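Local coordinates for alpha-glucosidase (Pseudoalteromonas sp. K8, PDB 5HQA), which hydrolyses alpha-glucosides as a calcium-dependent glycoside hydrolase of family 97 whose activity is raised by chloride, at the GLC/AC1 site and the magnesium ion site. Numbering follows the deposited sequence.

Site 1: the GLC/AC1 site. Residues 150-152, 154, 270, 274, 280, 311, 317, 321, 356, 358, 386, 390, 436-437, 455, 461-462, 465-467. With GLC (alpha-D-glucopyranose), chain B; GLC (alpha-D-glucopyranose), chain C; AC1 (4,6-dideoxy-4-{[(1S,4R,5S,6S)-4,5,6-trihydroxy-3-(hydroxymethyl)cyclohex-2-en-1-yl]amino}-alpha-D-glucopyranose), chain D; CA (calcium ion), chain E.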
loop_
_atom_site.group_PDB
_atom_site.type_symbol
_atom_site.label_atom_id
_atom_site.label_comp_id
_atom_site.label_asym_id
_atom_site.label_seq_id
_atom_site.Cartn_x
_atom_site.Cartn_y
_atom_site.Cartn_z
ATOM N N TRP A 150 5.969 -14.077 -11.869
ATOM C CA TRP A 150 6.484 -13.174 -12.889
ATOM C C TRP A 150 5.853 -11.788 -12.805
ATOM O O TRP A 150 6.467 -10.816 -13.270
ATOM C CB TRP A 150 6.266 -13.762 -14.288
ATOM C CG TRP A 150 4.844 -13.718 -14.736
ATOM C CD1 TRP A 150 3.867 -14.636 -14.468
ATOM C CD2 TRP A 150 4.228 -12.698 -15.529
ATOM N NE1 TRP A 150 2.682 -14.249 -15.045
ATOM C CE2 TRP A 150 2.876 -13.061 -15.700
ATOM C CE3 TRP A 150 4.686 -11.516 -16.103
ATOM C CZ2 TRP A 150 1.985 -12.288 -16.427
ATOM C CZ3 TRP A 150 3.791 -10.741 -16.829
ATOM C CH2 TRP A 150 2.457 -11.131 -16.981
ATOM N N ASN A 151 4.667 -11.662 -12.195
ATOM C CA ASN A 151 3.998 -10.365 -12.142
ATOM C C ASN A 151 4.047 -9.702 -10.768
ATOM O O ASN A 151 3.230 -8.819 -10.497
ATOM C CB ASN A 151 2.543 -10.467 -12.615
ATOM C CG ASN A 151 2.156 -9.296 -13.511
ATOM O OD1 ASN A 151 2.984 -8.799 -14.273
ATOM N ND2 ASN A 151 0.915 -8.836 -13.406
ATOM N N ARG A 152 4.997 -10.083 -9.909
ATOM C CA ARG A 152 5.331 -9.313 -8.685
ATOM C C ARG A 152 4.111 -9.302 -7.763
ATOM O O ARG A 152 3.602 -10.378 -7.408
ATOM C CB ARG A 152 5.845 -7.925 -9.087
ATOM C CG ARG A 152 7.061 -7.896 -10.041
ATOM C CD ARG A 152 7.315 -6.454 -10.532
ATOM N NE ARG A 152 6.037 -5.860 -10.892
ATOM C CZ ARG A 152 5.466 -5.977 -12.078
ATOM N NH1 ARG A 152 6.083 -6.617 -13.055
ATOM N NH2 ARG A 152 4.280 -5.437 -12.287
ATOM N N GLU A 154 1.229 -7.861 -8.618
ATOM C CA GLU A 154 0.055 -7.545 -9.435
ATOM C C GLU A 154 -0.671 -8.832 -9.831
ATOM O O GLU A 154 -0.617 -9.305 -10.970
ATOM C CB GLU A 154 0.464 -6.710 -10.646
ATOM C CG GLU A 154 0.852 -5.273 -10.263
ATOM C CD GLU A 154 1.370 -4.446 -11.443
ATOM O OE1 GLU A 154 1.405 -3.200 -11.332
ATOM O OE2 GLU A 154 1.747 -5.043 -12.475
ATOM N N TRP A 270 -2.364 9.850 -19.335
ATOM C CA TRP A 270 -2.108 8.551 -18.727
ATOM C C TRP A 270 -3.063 7.490 -19.272
ATOM O O TRP A 270 -2.641 6.593 -20.007
ATOM C CB TRP A 270 -2.225 8.647 -17.199
ATOM C CG TRP A 270 -1.988 7.321 -16.561
ATOM C CD1 TRP A 270 -0.790 6.674 -16.447
ATOM C CD2 TRP A 270 -2.973 6.448 -15.985
ATOM N NE1 TRP A 270 -0.967 5.454 -15.832
ATOM C CE2 TRP A 270 -2.298 5.291 -15.543
ATOM C CE3 TRP A 270 -4.360 6.532 -15.806
ATOM C CZ2 TRP A 270 -2.960 4.224 -14.932
ATOM C CZ3 TRP A 270 -5.019 5.471 -15.202
ATOM C CH2 TRP A 270 -4.318 4.332 -14.772
ATOM N N HIS A 274 -3.189 3.878 -21.928
ATOM C CA HIS A 274 -3.633 2.537 -21.549
ATOM C C HIS A 274 -4.792 2.043 -22.406
ATOM O O HIS A 274 -4.914 0.832 -22.628
ATOM C CB HIS A 274 -4.005 2.504 -20.067
ATOM C CG HIS A 274 -2.812 2.494 -19.178
ATOM N ND1 HIS A 274 -2.170 1.329 -18.817
ATOM C CD2 HIS A 274 -2.092 3.508 -18.637
ATOM C CE1 HIS A 274 -1.124 1.623 -18.062
ATOM N NE2 HIS A 274 -1.054 2.938 -17.940
ATOM N N TRP A 280 2.881 6.479 -25.673
ATOM C CA TRP A 280 3.965 7.034 -24.872
ATOM C C TRP A 280 5.074 7.566 -25.766
ATOM O O TRP A 280 5.659 8.619 -25.485
ATOM C CB TRP A 280 4.534 5.974 -23.931
ATOM C CG TRP A 280 3.742 5.684 -22.672
ATOM C CD1 TRP A 280 3.813 6.354 -21.484
ATOM C CD2 TRP A 280 2.814 4.611 -22.472
ATOM N NE1 TRP A 280 2.970 5.776 -20.559
ATOM C CE2 TRP A 280 2.345 4.704 -21.140
ATOM C CE3 TRP A 280 2.324 3.585 -23.291
ATOM C CZ2 TRP A 280 1.412 3.807 -20.604
ATOM C CZ3 TRP A 280 1.396 2.690 -22.759
ATOM C CH2 TRP A 280 0.946 2.813 -21.429
ATOM N N GLU A 311 3.046 11.125 -18.657
ATOM C CA GLU A 311 3.957 10.034 -18.988
ATOM C C GLU A 311 4.319 10.085 -20.466
ATOM O O GLU A 311 3.502 10.454 -21.314
ATOM C CB GLU A 311 3.346 8.670 -18.653
ATOM C CG GLU A 311 2.985 8.533 -17.194
ATOM C CD GLU A 311 2.606 7.120 -16.808
ATOM O OE1 GLU A 311 2.503 6.254 -17.701
ATOM O OE2 GLU A 311 2.396 6.882 -15.597
ATOM N N TRP A 317 10.982 6.245 -25.056
ATOM C CA TRP A 317 9.767 5.446 -25.143
ATOM C C TRP A 317 9.514 4.880 -26.533
ATOM O O TRP A 317 8.657 4.002 -26.673
ATOM C CB TRP A 317 8.539 6.265 -24.722
ATOM C CG TRP A 317 8.519 6.651 -23.265
ATOM C CD1 TRP A 317 9.107 7.747 -22.704
ATOM C CD2 TRP A 317 7.877 5.950 -22.192
ATOM N NE1 TRP A 317 8.874 7.774 -21.351
ATOM C CE2 TRP A 317 8.117 6.685 -21.009
ATOM C CE3 TRP A 317 7.116 4.776 -22.114
ATOM C CZ2 TRP A 317 7.629 6.283 -19.761
ATOM C CZ3 TRP A 317 6.628 4.373 -20.864
ATOM C CH2 TRP A 317 6.892 5.126 -19.707
ATOM N N TRP A 321 8.638 0.144 -25.297
ATOM C CA TRP A 321 9.283 0.762 -24.141
ATOM C C TRP A 321 9.597 -0.247 -23.041
ATOM O O TRP A 321 10.498 0.007 -22.235
ATOM C CB TRP A 321 8.422 1.908 -23.590
ATOM C CG TRP A 321 7.078 1.483 -23.067
ATOM C CD1 TRP A 321 5.893 1.504 -23.748
ATOM C CD2 TRP A 321 6.778 0.980 -21.757
ATOM N NE1 TRP A 321 4.877 1.048 -22.942
ATOM C CE2 TRP A 321 5.394 0.720 -21.716
ATOM C CE3 TRP A 321 7.544 0.732 -20.611
ATOM C CZ2 TRP A 321 4.761 0.217 -20.580
ATOM C CZ3 TRP A 321 6.911 0.234 -19.483
ATOM C CH2 TRP A 321 5.535 -0.021 -19.475
ATOM N N HIS A 356 7.582 12.028 -13.909
ATOM C CA HIS A 356 7.444 10.600 -14.178
ATOM C C HIS A 356 8.792 10.037 -14.584
ATOM O O HIS A 356 9.398 10.521 -15.546
ATOM C CB HIS A 356 6.415 10.325 -15.276
ATOM C CG HIS A 356 6.146 8.868 -15.476
ATOM N ND1 HIS A 356 6.266 8.247 -16.701
ATOM C CD2 HIS A 356 5.782 7.904 -14.596
ATOM C CE1 HIS A 356 5.971 6.964 -16.571
ATOM N NE2 HIS A 356 5.673 6.729 -15.303
ATOM N N GLU A 358 9.940 6.353 -15.421
ATOM C CA GLU A 358 9.856 4.916 -15.663
ATOM C C GLU A 358 11.241 4.380 -16.011
ATOM O O GLU A 358 11.919 4.924 -16.889
ATOM C CB GLU A 358 8.876 4.602 -16.797
ATOM C CG GLU A 358 8.853 3.120 -17.197
ATOM C CD GLU A 358 8.419 2.203 -16.053
ATOM O OE1 GLU A 358 7.294 2.376 -15.528
ATOM O OE2 GLU A 358 9.204 1.309 -15.661
ATOM N N LYS A 386 6.124 10.321 -9.991
ATOM C CA LYS A 386 5.741 8.918 -10.067
ATOM C C LYS A 386 6.905 8.144 -10.670
ATOM O O LYS A 386 7.376 8.488 -11.757
ATOM C CB LYS A 386 4.484 8.757 -10.924
ATOM C CG LYS A 386 4.056 7.328 -11.181
ATOM C CD LYS A 386 2.791 7.318 -12.040
ATOM C CE LYS A 386 2.409 5.903 -12.449
ATOM N NZ LYS A 386 1.250 5.929 -13.363
ATOM N N VAL A 390 9.102 -1.314 -14.316
ATOM C CA VAL A 390 8.416 -2.379 -15.051
ATOM C C VAL A 390 9.440 -3.405 -15.538
ATOM O O VAL A 390 10.272 -3.118 -16.402
ATOM C CB VAL A 390 7.588 -1.824 -16.215
ATOM C CG1 VAL A 390 7.011 -2.979 -17.042
ATOM C CG2 VAL A 390 6.462 -0.967 -15.675
ATOM N N HIS A 436 5.483 3.033 -8.444
ATOM C CA HIS A 436 4.853 1.877 -9.073
ATOM C C HIS A 436 5.874 0.760 -9.265
ATOM O O HIS A 436 7.075 1.013 -9.390
ATOM C CB HIS A 436 4.184 2.264 -10.398
ATOM C CG HIS A 436 2.891 2.999 -10.198
ATOM N ND1 HIS A 436 1.752 2.736 -10.931
ATOM C CD2 HIS A 436 2.552 3.964 -9.306
ATOM C CE1 HIS A 436 0.772 3.519 -10.509
ATOM N NE2 HIS A 436 1.235 4.281 -9.532
ATOM N N GLU A 437 5.379 -0.480 -9.277
ATOM C CA GLU A 437 6.199 -1.675 -9.115
ATOM C C GLU A 437 7.165 -1.483 -7.941
ATOM O O GLU A 437 8.387 -1.501 -8.118
ATOM C CB GLU A 437 6.950 -2.036 -10.391
ATOM C CG GLU A 437 6.004 -2.284 -11.570
ATOM C CD GLU A 437 5.435 -0.988 -12.129
ATOM O OE1 GLU A 437 6.237 -0.063 -12.366
ATOM O OE2 GLU A 437 4.190 -0.872 -12.291
ATOM N N GLU A 455 1.942 1.694 -5.757
ATOM C CA GLU A 455 0.993 0.762 -6.353
ATOM C C GLU A 455 1.145 -0.597 -5.663
ATOM O O GLU A 455 0.600 -0.793 -4.571
ATOM C CB GLU A 455 1.206 0.691 -7.868
ATOM C CG GLU A 455 0.076 0.021 -8.619
ATOM C CD GLU A 455 0.305 0.050 -10.123
ATOM O OE1 GLU A 455 1.343 -0.476 -10.585
ATOM O OE2 GLU A 455 -0.545 0.621 -10.838
ATOM N N GLU A 461 -5.362 0.213 -13.960
ATOM C CA GLU A 461 -4.773 -0.040 -15.275
ATOM C C GLU A 461 -5.117 -1.431 -15.795
ATOM O O GLU A 461 -5.279 -1.615 -17.005
ATOM C CB GLU A 461 -3.257 0.137 -15.220
ATOM C CG GLU A 461 -2.572 -0.777 -14.202
ATOM C CD GLU A 461 -1.060 -0.709 -14.283
ATOM O OE1 GLU A 461 -0.553 -0.094 -15.246
ATOM O OE2 GLU A 461 -0.374 -1.275 -13.399
ATOM N N PHE A 462 -5.238 -2.425 -14.907
ATOM C CA PHE A 462 -5.590 -3.763 -15.379
ATOM C C PHE A 462 -7.006 -3.831 -15.919
ATOM O O PHE A 462 -7.349 -4.819 -16.575
ATOM C CB PHE A 462 -5.399 -4.800 -14.272
ATOM C CG PHE A 462 -3.972 -5.205 -14.096
ATOM C CD1 PHE A 462 -3.096 -4.404 -13.369
ATOM C CD2 PHE A 462 -3.490 -6.355 -14.698
ATOM C CE1 PHE A 462 -1.755 -4.763 -13.237
ATOM C CE2 PHE A 462 -2.157 -6.725 -14.568
ATOM C CZ PHE A 462 -1.286 -5.929 -13.840
ATOM N N TRP A 465 -6.709 -3.400 -19.954
ATOM C CA TRP A 465 -6.170 -4.433 -20.834
ATOM C C TRP A 465 -5.925 -5.774 -20.141
ATOM O O TRP A 465 -5.284 -6.640 -20.751
ATOM C CB TRP A 465 -4.847 -3.936 -21.465
ATOM C CG TRP A 465 -4.014 -3.117 -20.497
ATOM C CD1 TRP A 465 -3.818 -1.761 -20.526
ATOM C CD2 TRP A 465 -3.295 -3.599 -19.353
ATOM N NE1 TRP A 465 -3.011 -1.376 -19.480
ATOM C CE2 TRP A 465 -2.682 -2.482 -18.742
ATOM C CE3 TRP A 465 -3.104 -4.866 -18.787
ATOM C CZ2 TRP A 465 -1.895 -2.593 -17.592
ATOM C CZ3 TRP A 465 -2.319 -4.977 -17.645
ATOM C CH2 TRP A 465 -1.727 -3.849 -17.059
ATOM N N GLY A 466 -6.420 -5.993 -18.914
ATOM C CA GLY A 466 -5.925 -7.106 -18.107
ATOM C C GLY A 466 -6.144 -8.472 -18.733
ATOM O O GLY A 466 -5.297 -9.369 -18.601
ATOM N N THR A 467 -7.281 -8.653 -19.410
ATOM C CA THR A 467 -7.616 -9.905 -20.096
ATOM C C THR A 467 -7.410 -11.150 -19.217
ATOM O O THR A 467 -6.573 -12.001 -19.532
ATOM C CB THR A 467 -6.775 -10.058 -21.397
ATOM O OG1 THR A 467 -6.634 -8.772 -22.021
ATOM C CG2 THR A 467 -7.467 -10.974 -22.373
HETATM C C1 GLC B . -2.934 -10.479 -20.641
HETATM C C2 GLC B . -2.762 -9.728 -21.952
HETATM C C3 GLC B . -1.743 -8.621 -21.968
HETATM C C4 GLC B . -0.962 -8.321 -20.732
HETATM C C5 GLC B . -1.064 -9.305 -19.563
HETATM C C6 GLC B . -1.773 -8.731 -18.397
HETATM O O1 GLC B . -3.415 -11.756 -20.896
HETATM O O2 GLC B . -2.391 -10.660 -22.981
HETATM O O3 GLC B . -2.434 -7.405 -22.431
HETATM O O4 GLC B . 0.482 -8.396 -21.104
HETATM O O5 GLC B . -1.663 -10.616 -19.909
HETATM O O6 GLC B . -1.050 -9.139 -17.250
HETATM C C1 GLC C . 1.116 -7.192 -21.421
HETATM C C2 GLC C . 2.508 -7.228 -20.803
HETATM C C3 GLC C . 2.510 -6.870 -19.341
HETATM C C4 GLC C . 2.004 -5.478 -19.162
HETATM C C5 GLC C . 0.603 -5.282 -19.762
HETATM C C6 GLC C . 0.372 -3.824 -20.017
HETATM O O2 GLC C . 3.048 -8.541 -20.991
HETATM O O3 GLC C . 3.878 -6.989 -18.816
HETATM O O4 GLC C . 2.006 -5.091 -17.716
HETATM O O5 GLC C . 0.304 -5.990 -21.055
HETATM O O6 GLC C . 0.903 -3.436 -21.265
HETATM C C1 AC1 D . 3.128 -4.326 -17.427
HETATM O O2 AC1 D . 3.098 -5.464 -15.320
HETATM C C2 AC1 D . 3.341 -4.184 -15.927
HETATM C C4A AC1 D . 2.284 3.330 -16.021
HETATM C C3 AC1 D . 2.458 -3.116 -15.338
HETATM O O3 AC1 D . 2.629 -3.057 -13.911
HETATM C C4 AC1 D . 2.752 -1.792 -15.992
HETATM N N4A AC1 D . 2.140 -0.626 -15.279
HETATM C C5 AC1 D . 2.150 -2.010 -17.371
HETATM O O5 AC1 D . 3.007 -2.988 -18.094
HETATM C C6 AC1 D . 2.025 -0.774 -18.207
HETATM C C1B AC1 D . 3.081 0.520 -15.016
HETATM C C2B AC1 D . 2.299 1.709 -14.144
HETATM O O2B AC1 D . 1.669 1.081 -13.029
HETATM C C3B AC1 D . 1.418 2.444 -14.956
HETATM O O3B AC1 D . 0.584 3.362 -14.206
HETATM O O4 AC1 D . 1.419 3.976 -16.935
HETATM C C5B AC1 D . 3.255 2.548 -16.749
HETATM C C7B AC1 D . 3.676 1.082 -16.182
HETATM C C6B AC1 D . 4.261 3.316 -17.622
HETATM O O6B AC1 D . 5.179 3.930 -16.772
HETATM CA CA CA E . 1.826 -1.229 -12.701
HETATM O O HOH W 1 -1.269 2.169 -12.802
HETATM O O HOH W 2 1.177 -7.557 -16.539
#
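The active-site pocket of this family 97 glycoside hydrolase holds acarbose, the known alpha-glucosidase inhibitor, modelled as the acarviosine unit AC1 followed by two glucoses. AC1 is almost wholly buried, with 364 of its 368 Å² hidden by protein. Its cyclohexene ring fills the tight end. There Glu311, extended beyond CG, takes the AC1 O4 hydroxyl on the syn lone pair of OE1 at 2.6 Å, while Trp280 NE1 comes in the ring plane to the anti lone pair of the same oxygen. Lys386 NZ salt-bridges Glu311 OE2 and also donates to the AC1 hydroxyl O3B (2.8 Å), which accepts from Trp270 NE1 too. An alanine at Glu311 would remove both carboxylate oxygens and would probably loosen O4 while leaving Lys386 and Trp280 less firmly placed. His436 lies between Lys386 CE and Glu455 CB, one over each face, which fixes its ring rotation, with ND1 pointing nearly straight (172°) at AC1 O2B, 2.7 Å away. Calcium, at least seven-coordinate, joins Glu154, Glu437, Glu455 and Glu461 to AC1 O3, O2B and the bridging amine N4A. Glu461 OE1 lies 2.7 Å from N4A, a hydrogen bond the amine N-H can donate while its lone pair faces calcium. Glu461, beside the N4A that replaces the glycosidic oxygen, is probably the general acid; Glu358 and Glu437 are likely to act as the base. Toward the reducing end the grip slackens: both glucoses are poorly ordered and much less covered. Trp465, CG in the crowded position (chi1 37°), offers one face to C6 of the chain C glucose. The chain B glucose makes weak hydrogen bonds to the carbonyls of Trp465 and Thr467.

Site 2: the magnesium ion site. Residues 473, 565-566, 591-594, 596. With MG (magnesium ion), chain F.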
loop_
_atom_site.group_PDB
_atom_site.type_symbol
_atom_site.label_atom_id
_atom_site.label_comp_id
_atom_site.label_asym_id
_atom_site.label_seq_id
_atom_site.Cartn_x
_atom_site.Cartn_y
_atom_site.Cartn_z
ATOM N N GLU A 473 -14.955 -8.673 -7.100
ATOM C CA GLU A 473 -14.538 -8.794 -5.699
ATOM C C GLU A 473 -13.211 -8.097 -5.392
ATOM O O GLU A 473 -12.800 -8.056 -4.222
ATOM C CB GLU A 473 -14.427 -10.273 -5.312
ATOM C CG GLU A 473 -13.226 -10.960 -5.954
ATOM C CD GLU A 473 -13.130 -12.440 -5.610
ATOM O OE1 GLU A 473 -14.036 -12.972 -4.921
ATOM O OE2 GLU A 473 -12.142 -13.071 -6.041
ATOM N N GLY A 565 -13.324 -9.957 0.757
ATOM C CA GLY A 565 -13.789 -10.460 -0.522
ATOM C C GLY A 565 -15.276 -10.324 -0.754
ATOM O O GLY A 565 -15.785 -10.859 -1.747
ATOM N N ASP A 566 -15.994 -9.637 0.138
ATOM C CA ASP A 566 -17.427 -9.413 -0.008
ATOM C C ASP A 566 -17.793 -7.939 -0.000
ATOM O O ASP A 566 -18.448 -7.474 -0.939
ATOM C CB ASP A 566 -18.206 -10.149 1.096
ATOM C CG ASP A 566 -18.192 -11.656 0.917
ATOM O OD1 ASP A 566 -17.805 -12.135 -0.182
ATOM O OD2 ASP A 566 -18.574 -12.364 1.877
ATOM N N THR A 591 -19.231 -3.405 -2.870
ATOM C CA THR A 591 -19.496 -4.826 -2.744
ATOM C C THR A 591 -18.717 -5.583 -3.820
ATOM O O THR A 591 -18.000 -4.995 -4.635
ATOM C CB THR A 591 -20.996 -5.106 -2.841
ATOM O OG1 THR A 591 -21.240 -6.500 -2.608
ATOM C CG2 THR A 591 -21.520 -4.703 -4.232
ATOM N N ASP A 592 -18.869 -6.905 -3.804
ATOM C CA ASP A 592 -18.239 -7.790 -4.780
ATOM C C ASP A 592 -19.215 -8.080 -5.918
ATOM O O ASP A 592 -19.976 -7.196 -6.321
ATOM C CB ASP A 592 -17.774 -9.085 -4.097
ATOM C CG ASP A 592 -18.919 -9.820 -3.378
ATOM O OD1 ASP A 592 -20.075 -9.359 -3.479
ATOM O OD2 ASP A 592 -18.664 -10.865 -2.726
ATOM N N GLU A 593 -19.233 -9.316 -6.430
ATOM C CA GLU A 593 -20.138 -9.619 -7.537
ATOM C C GLU A 593 -21.605 -9.659 -7.111
ATOM O O GLU A 593 -22.486 -9.674 -7.983
ATOM C CB GLU A 593 -19.749 -10.953 -8.192
ATOM C CG GLU A 593 -20.098 -12.201 -7.360
ATOM C CD GLU A 593 -19.149 -12.434 -6.180
ATOM O OE1 GLU A 593 -18.069 -11.799 -6.123
ATOM O OE2 GLU A 593 -19.490 -13.260 -5.301
ATOM N N GLN A 594 -21.895 -9.665 -5.810
ATOM C CA GLN A 594 -23.262 -9.777 -5.317
ATOM C C GLN A 594 -23.824 -8.408 -4.955
ATOM O O GLN A 594 -23.128 -7.578 -4.359
ATOM C CB GLN A 594 -23.324 -10.683 -4.084
ATOM C CG GLN A 594 -22.962 -12.138 -4.338
ATOM C CD GLN A 594 -23.278 -13.018 -3.139
ATOM O OE1 GLN A 594 -23.881 -12.568 -2.160
ATOM N NE2 GLN A 594 -22.868 -14.281 -3.210
ATOM N N ARG A 596 -25.816 -6.237 -2.424
ATOM C CA ARG A 596 -25.816 -6.365 -0.968
ATOM C C ARG A 596 -26.559 -5.199 -0.340
ATOM O O ARG A 596 -26.431 -4.056 -0.787
ATOM C CB ARG A 596 -24.390 -6.405 -0.374
ATOM C CG ARG A 596 -23.642 -7.695 -0.631
ATOM C CD ARG A 596 -22.232 -7.761 0.011
ATOM N NE ARG A 596 -21.522 -8.869 -0.627
ATOM C CZ ARG A 596 -21.652 -10.135 -0.257
ATOM N NH1 ARG A 596 -22.432 -10.427 0.782
ATOM N NH2 ARG A 596 -21.008 -11.109 -0.906
HETATM MG MG MG F . -17.204 -12.250 -2.162
HETATM O O HOH W 3 -16.498 -12.551 -4.042
HETATM O O HOH W 4 -18.693 -13.645 -2.603
HETATM O O HOH W 5 -15.933 -13.772 -1.539
#
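Gly565 has a positive phi (74°), and its carbonyl O binds magnesium directly, whereas Asp592 follows the end of strand 585-591 in a loop. The site is a near-octahedral magnesium centre in the C-terminal region of this family 97 glycoside hydrolase, built from loop residues and three waters. Asp566 OD1 and Asp592 OD2 each bind the ion through one carboxylate oxygen at 2.1 Å, and Gly565 O stands at 2.0 Å. The two aspartates reach it by different torsions: CG of Asp566 lies anti to its carbonyl carbon (chi1 -71°), while CG of Asp592 sits in the crowded position between backbone N and carbonyl carbon (chi1 57°). Arg596, extended from CG to NE, fixes the rotation of the Asp592 carboxylate with a side-on, two-nitrogen grip. Its NH2 donates to the syn lone pair of Asp592 OD2 at 3.0 Å, so this oxygen serves metal and guanidinium together. NE approaches Asp592 OD1 from above the carboxylate plane at 3.2 Å, and Gln594 N also reaches OD1 from above that plane, at 3.0 Å. One guanidinium face lies over Asp566 CB, and NH2 forms a looser salt bridge to Asp566 OD1; this positive charge probably offsets part of the acidic charge around the ion. Thr591 OG1 braces the turn by donating nearly along the C=O axis of Gln594, 2.8 Å from its O. Waters 3, 4 and 5 complete the near-octahedral arrangement seen. Glu593, bent at chi2, meets water 3 with OE1 and water 4 with OE2, a second-shell residue that positions these metal-bound waters. Glu473 OE1, also second-shell, lies 2.6 Å from water 3 O, approaching from a different direction than Glu593 OE1.

The C-alpha centres of site 1 and site 2 lie about 26 Å apart in the same chain, and they have no residue in common. The nearest connection in sequence runs from Thr467, just past helix 462-465 at the end of site 1 that holds the two glucoses, to Glu473, which meets the hydration shell of site 2 just before helix 474-478. The remaining site 2 residues come from the C-terminal region, around strands 567-574, 585-591 and 596-601. Magnesium is thus too distant to touch the bound inhibitor, and a stabilising role where catalytic and C-terminal parts meet is plausible, whereas calcium takes part directly in ligand binding.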